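Local coordinates for hypothetical conserved protein (Geobacillus kaustophilus, PDB 3VNP) that catalyses the reversible hydration of carbon dioxide as a homotrimeric gamma-class carbonic anhydrase with magnesium or zinc in its active site, at residues 29-34 against 50-55; 56-61 against 78-83. All coordinates share one frame; numbering follows the deposited sequence.

Contact 1 (29-34 against 50-55)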
loop_
_atom_site.group_PDB
_atom_site.type_symbol
_atom_site.label_atom_id
_atom_site.label_comp_id
_atom_site.label_asym_id
_atom_site.label_seq_id
_atom_site.Cartn_x
_atom_site.Cartn_y
_atom_site.Cartn_z
ATOM N N VAL A 29 -9.440 19.444 4.590
ATOM C CA VAL A 29 -9.051 19.084 3.225
ATOM C C VAL A 29 -9.881 19.851 2.189
ATOM O O VAL A 29 -11.088 20.056 2.361
ATOM C CB VAL A 29 -9.231 17.561 2.971
ATOM C CG1 VAL A 29 -8.839 17.220 1.552
ATOM C CG2 VAL A 29 -8.395 16.767 3.955
ATOM N N VAL A 30 -9.229 20.284 1.116
ATOM C CA VAL A 30 -9.921 21.005 0.055
ATOM C C VAL A 30 -9.572 20.338 -1.268
ATOM O O VAL A 30 -8.397 20.235 -1.620
ATOM C CB VAL A 30 -9.494 22.499 0.007
ATOM C CG1 VAL A 30 -10.190 23.205 -1.136
ATOM C CG2 VAL A 30 -9.837 23.177 1.317
ATOM N N ILE A 31 -10.593 19.880 -1.990
ATOM C CA ILE A 31 -10.380 19.219 -3.272
ATOM C C ILE A 31 -11.015 19.995 -4.428
ATOM O O ILE A 31 -12.199 20.335 -4.391
ATOM C CB ILE A 31 -10.919 17.769 -3.230
ATOM C CG1 ILE A 31 -10.073 16.943 -2.251
ATOM C CG2 ILE A 31 -10.871 17.144 -4.614
ATOM C CD1 ILE A 31 -10.702 15.626 -1.836
ATOM N N GLY A 32 -10.208 20.253 -5.456
ATOM C CA GLY A 32 -10.649 21.009 -6.615
ATOM C C GLY A 32 -11.548 20.321 -7.621
ATOM O O GLY A 32 -11.901 19.149 -7.484
ATOM N N GLU A 33 -11.905 21.078 -8.652
ATOM C CA GLU A 33 -12.786 20.628 -9.725
ATOM C C GLU A 33 -12.114 19.607 -10.649
ATOM O O GLU A 33 -10.920 19.696 -10.946
ATOM C CB GLU A 33 -13.241 21.849 -10.543
ATOM C CG GLU A 33 -14.708 21.863 -11.000
ATOM C CD GLU A 33 -15.698 22.193 -9.882
ATOM O OE1 GLU A 33 -15.502 23.207 -9.173
ATOM O OE2 GLU A 33 -16.688 21.445 -9.724
ATOM N N GLU A 34 -12.897 18.631 -11.095
ATOM C CA GLU A 34 -12.415 17.595 -11.999
ATOM C C GLU A 34 -11.299 16.679 -11.480
ATOM O O GLU A 34 -10.769 15.867 -12.239
ATOM C CB GLU A 34 -11.980 18.227 -13.329
ATOM C CG GLU A 34 -13.139 18.741 -14.176
ATOM C CD GLU A 34 -12.684 19.406 -15.465
ATOM O OE1 GLU A 34 -11.994 20.444 -15.389
ATOM O OE2 GLU A 34 -13.015 18.892 -16.555
ATOM N N THR A 50 -4.559 20.616 4.092
ATOM C CA THR A 50 -4.301 19.831 2.889
ATOM C C THR A 50 -5.086 20.483 1.768
ATOM O O THR A 50 -6.304 20.617 1.858
ATOM C CB THR A 50 -4.777 18.367 3.018
ATOM O OG1 THR A 50 -4.138 17.745 4.136
ATOM C CG2 THR A 50 -4.437 17.588 1.757
ATOM N N VAL A 51 -4.392 20.890 0.714
ATOM C CA VAL A 51 -5.040 21.528 -0.421
ATOM C C VAL A 51 -4.707 20.777 -1.709
ATOM O O VAL A 51 -3.537 20.540 -2.018
ATOM C CB VAL A 51 -4.595 22.996 -0.545
ATOM C CG1 VAL A 51 -5.380 23.698 -1.629
ATOM C CG2 VAL A 51 -4.798 23.698 0.778
ATOM N N ILE A 52 -5.745 20.404 -2.451
ATOM C CA ILE A 52 -5.590 19.668 -3.699
ATOM C C ILE A 52 -6.227 20.449 -4.841
ATOM O O ILE A 52 -7.428 20.683 -4.846
ATOM C CB ILE A 52 -6.253 18.275 -3.594
ATOM C CG1 ILE A 52 -5.630 17.499 -2.428
ATOM C CG2 ILE A 52 -6.081 17.511 -4.900
ATOM C CD1 ILE A 52 -6.305 16.188 -2.128
ATOM N N GLY A 53 -5.407 20.837 -5.813
ATOM C CA GLY A 53 -5.875 21.618 -6.941
ATOM C C GLY A 53 -6.966 21.001 -7.784
ATOM O O GLY A 53 -7.670 20.087 -7.343
ATOM N N ASN A 54 -7.092 21.517 -9.008
ATOM C CA ASN A 54 -8.088 21.069 -9.975
ATOM C C ASN A 54 -7.453 20.114 -10.983
ATOM O O ASN A 54 -6.249 20.156 -11.212
ATOM C CB ASN A 54 -8.675 22.283 -10.716
ATOM C CG ASN A 54 -9.223 23.342 -9.765
ATOM O OD1 ASN A 54 -10.265 23.154 -9.140
ATOM N ND2 ASN A 54 -8.512 24.454 -9.643
ATOM N N ARG A 55 -8.274 19.250 -11.575
ATOM C CA ARG A 55 -7.821 18.288 -12.571
ATOM C C ARG A 55 -6.675 17.403 -12.100
ATOM O O ARG A 55 -5.861 16.945 -12.904
ATOM C CB ARG A 55 -7.392 19.013 -13.839
ATOM C CG ARG A 55 -8.350 20.081 -14.283
ATOM C CD ARG A 55 -7.985 20.561 -15.664
ATOM N NE ARG A 55 -8.526 19.684 -16.696
ATOM C CZ ARG A 55 -7.819 19.202 -17.714
ATOM N NH1 ARG A 55 -6.529 19.507 -17.830
ATOM N NH2 ARG A 55 -8.405 18.427 -18.625
#
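Glu33 N donates to Asn54 OD1 over 2.7 Å, and Arg55 N returns a bond of 2.8 Å to Glu33 O, joining two successive coils of the left-handed parallel beta-helix of gamma-class carbonic anhydrases where each coil turns a corner after its strand. The amide of Asn54 receives the Glu33 N-H in the plane of its carbonyl, on a lone pair; CG lies anti to the carbonyl carbon (chi1 -54°), which brings OD1 back towards the coil of Glu33. Asn54 ND2 is bonded to Asp76 on the coil beyond, and an alanine here would probably leave Glu33 N without its acceptor and Asp76 without this donor. Before the corner, strands 29-31 and 50-52 run parallel in register: Val30 takes both bonds, giving its N-H to Thr50 O, while Val30 O accepts Ile52 N at 2.8 Å, and Gly32 N continues the pattern to Ile52 O at 2.9 Å. Gly32 CA sits 3.3 Å from Asn54 OD1. Past the corner Glu34, extended, and Arg55, bent at chi3, lie side by side, their carboxylate and guanidinium planes 50° apart, in a long salt bridge of 3.8 Å between Glu34 OE1 and Arg55 NE; both side chains touch Val160 of helix 146-170. On one sheet face each side chain lies beside its neighbour on the next coil, Val29 against Thr50 and Ile31 against Ile52, and Val29 and Ile52 also reach Ile43 of strand 42-45. Ile31 CG1 rests 3.8 Å from Ile52 CD1.

Contact 2 (56-61 against 78-83). With MG (magnesium ion), chain G.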
loop_
_atom_site.group_PDB
_atom_site.type_symbol
_atom_site.label_atom_id
_atom_site.label_comp_id
_atom_site.label_asym_id
_atom_site.label_seq_id
_atom_site.Cartn_x
_atom_site.Cartn_y
_atom_site.Cartn_z
ATOM N N VAL A 56 -6.619 17.161 -10.797
ATOM C CA VAL A 56 -5.580 16.319 -10.214
ATOM C C VAL A 56 -6.079 14.882 -10.062
ATOM O O VAL A 56 -7.278 14.659 -9.877
ATOM C CB VAL A 56 -5.193 16.821 -8.806
ATOM C CG1 VAL A 56 -4.244 15.834 -8.145
ATOM C CG2 VAL A 56 -4.576 18.210 -8.894
ATOM N N ASN A 57 -5.179 13.909 -10.162
ATOM C CA ASN A 57 -5.580 12.519 -9.954
ATOM C C ASN A 57 -4.664 11.878 -8.928
ATOM O O ASN A 57 -3.443 11.908 -9.059
ATOM C CB ASN A 57 -5.581 11.693 -11.251
ATOM C CG ASN A 57 -4.196 11.463 -11.815
ATOM O OD1 ASN A 57 -3.737 12.201 -12.692
ATOM N ND2 ASN A 57 -3.518 10.432 -11.316
ATOM N N ILE A 58 -5.274 11.342 -7.879
ATOM C CA ILE A 58 -4.557 10.668 -6.810
ATOM C C ILE A 58 -4.988 9.208 -6.909
ATOM O O ILE A 58 -6.064 8.825 -6.447
ATOM C CB ILE A 58 -4.930 11.280 -5.450
ATOM C CG1 ILE A 58 -4.409 12.720 -5.399
ATOM C CG2 ILE A 58 -4.340 10.457 -4.309
ATOM C CD1 ILE A 58 -4.778 13.462 -4.146
ATOM N N GLN A 59 -4.137 8.403 -7.534
ATOM C CA GLN A 59 -4.436 6.999 -7.767
ATOM C C GLN A 59 -4.557 6.067 -6.563
ATOM O O GLN A 59 -4.177 6.404 -5.441
ATOM C CB GLN A 59 -3.451 6.445 -8.805
ATOM C CG GLN A 59 -3.741 6.982 -10.210
ATOM C CD GLN A 59 -2.647 6.678 -11.210
ATOM O OE1 GLN A 59 -2.206 5.535 -11.340
ATOM N NE2 GLN A 59 -2.204 7.705 -11.932
ATOM N N ASP A 60 -5.127 4.899 -6.848
ATOM C CA ASP A 60 -5.423 3.820 -5.907
ATOM C C ASP A 60 -4.475 3.550 -4.752
ATOM O O ASP A 60 -3.260 3.501 -4.924
ATOM C CB ASP A 60 -5.610 2.534 -6.703
ATOM C CG ASP A 60 -6.417 2.759 -7.972
ATOM O OD1 ASP A 60 -7.672 2.739 -7.919
ATOM O OD2 ASP A 60 -5.787 2.979 -9.025
ATOM N N ASN A 61 -5.057 3.364 -3.571
ATOM C CA ASN A 61 -4.304 3.050 -2.362
ATOM C C ASN A 61 -3.251 4.042 -1.903
ATOM O O ASN A 61 -2.239 3.637 -1.333
ATOM C CB ASN A 61 -3.633 1.690 -2.518
ATOM C CG ASN A 61 -4.611 0.558 -2.447
ATOM O OD1 ASN A 61 -5.171 0.276 -1.384
ATOM N ND2 ASN A 61 -4.836 -0.104 -3.578
ATOM N N VAL A 78 -1.695 17.761 -11.258
ATOM C CA VAL A 78 -0.765 16.764 -10.734
ATOM C C VAL A 78 -1.275 15.331 -10.866
ATOM O O VAL A 78 -2.465 15.056 -10.702
ATOM C CB VAL A 78 -0.434 17.037 -9.247
ATOM C CG1 VAL A 78 0.265 15.829 -8.628
ATOM C CG2 VAL A 78 0.455 18.260 -9.140
ATOM N N THR A 79 -0.353 14.427 -11.176
ATOM C CA THR A 79 -0.665 13.016 -11.312
ATOM C C THR A 79 0.054 12.274 -10.192
ATOM O O THR A 79 1.274 12.318 -10.097
ATOM C CB THR A 79 -0.177 12.456 -12.663
ATOM O OG1 THR A 79 -1.112 12.794 -13.693
ATOM C CG2 THR A 79 -0.039 10.952 -12.600
ATOM N N VAL A 80 -0.708 11.615 -9.331
ATOM C CA VAL A 80 -0.124 10.848 -8.237
ATOM C C VAL A 80 -0.397 9.373 -8.527
ATOM O O VAL A 80 -1.544 8.916 -8.504
ATOM C CB VAL A 80 -0.735 11.239 -6.863
ATOM C CG1 VAL A 80 -0.122 10.386 -5.758
ATOM C CG2 VAL A 80 -0.468 12.715 -6.570
ATOM N N GLY A 81 0.671 8.641 -8.817
ATOM C CA GLY A 81 0.556 7.230 -9.136
ATOM C C GLY A 81 0.026 6.347 -8.021
ATOM O O GLY A 81 -0.113 6.766 -6.872
ATOM N N HIS A 82 -0.258 5.103 -8.380
ATOM C CA HIS A 82 -0.790 4.122 -7.453
ATOM C C HIS A 82 0.011 3.985 -6.172
ATOM O O HIS A 82 1.233 4.086 -6.177
ATOM C CB HIS A 82 -0.832 2.747 -8.117
ATOM C CG HIS A 82 -1.617 2.703 -9.387
ATOM N ND1 HIS A 82 -2.989 2.835 -9.418
ATOM C CD2 HIS A 82 -1.227 2.507 -10.668
ATOM C CE1 HIS A 82 -3.410 2.719 -10.664
ATOM N NE2 HIS A 82 -2.360 2.518 -11.443
ATOM N N GLN A 83 -0.700 3.743 -5.079
ATOM C CA GLN A 83 -0.077 3.507 -3.793
ATOM C C GLN A 83 1.095 4.426 -3.476
ATOM O O GLN A 83 2.222 3.970 -3.276
ATOM C CB GLN A 83 0.372 2.050 -3.744
ATOM C CG GLN A 83 1.092 1.625 -2.486
ATOM C CD GLN A 83 1.678 0.226 -2.606
ATOM O OE1 GLN A 83 2.801 -0.024 -2.162
ATOM N NE2 GLN A 83 0.918 -0.695 -3.200
HETATM MG MG MG G . -1.462 2.954 -13.749
HETATM O O HOH W 1 -1.846 5.108 -14.946
#
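His82 presents its ring to both Gln59 and Asp60 and binds the magnesium ion through NE2 at 2.5 Å, in the gamma-carbonic anhydrase site built at the boundary between neighbouring left-handed beta-helices. A water also binds the ion, its oxygen 2.5 Å from the metal, and His65 and His87 of a second subunit supply the other ligands. Gln59 reaches over the ring: its extended chain sets OE1 3.0 Å above the His82 ring plane, over the centre, with the amide turned 80° to the imidazole. The amide thus stands nearly upright on the ring face, and no hydrogen bond forms. Asp60 approaches from the edge, its carboxylate within 19° of the ring plane; the weak bond from His82 ND1 to Asp60 OD2 is doubtful, the place of that oxygen being less sure, and the stronger partner of the carboxylate is Arg44 of the second subunit, in a salt bridge. CG of His82 stands anti to its carbonyl carbon (chi1 -57°), which swings the ring across to meet both residues. The backbone behind them holds the two coils in step. Gln83 N bonds to Asp60 O at 2.6 Å, on one side of His82, while Gln59 N bonds to Val80 O at 2.8 Å. Further back, strands 57-58 and 79-80 pair in parallel, with Asn57 N donating to Val78 O and Asn57 O accepting from Val80 N. On the face shared by Ile58 and Val80 the packing is apolar, and Ile58 also meets Ile74 of strand 72-74. Ile58 CG1 lies 4.1 Å from Val80 CG2.

Contacts 1 and 2 lie in series along the chain, contact 1 closing at residue 55 and contact 2 opening at the next, with centres about 13 Å apart. They belong to different parallel sheets of one beta-helix: strands 29-31 and 49-52 sit side by side in one, strands 57-58 and 79-80 in another, and the chain turns a corner from 49-52 to 57-58. Inside that corner the two meet, Ile52 CD1 packing 3.7 Å from Ile58 CD1. Helix 146-170 touches side chains of both contacts. Contact 1 is partly buried and meets no other subunit, whereas contact 2 is fully buried, faces both neighbours and brings a histidine to the metal.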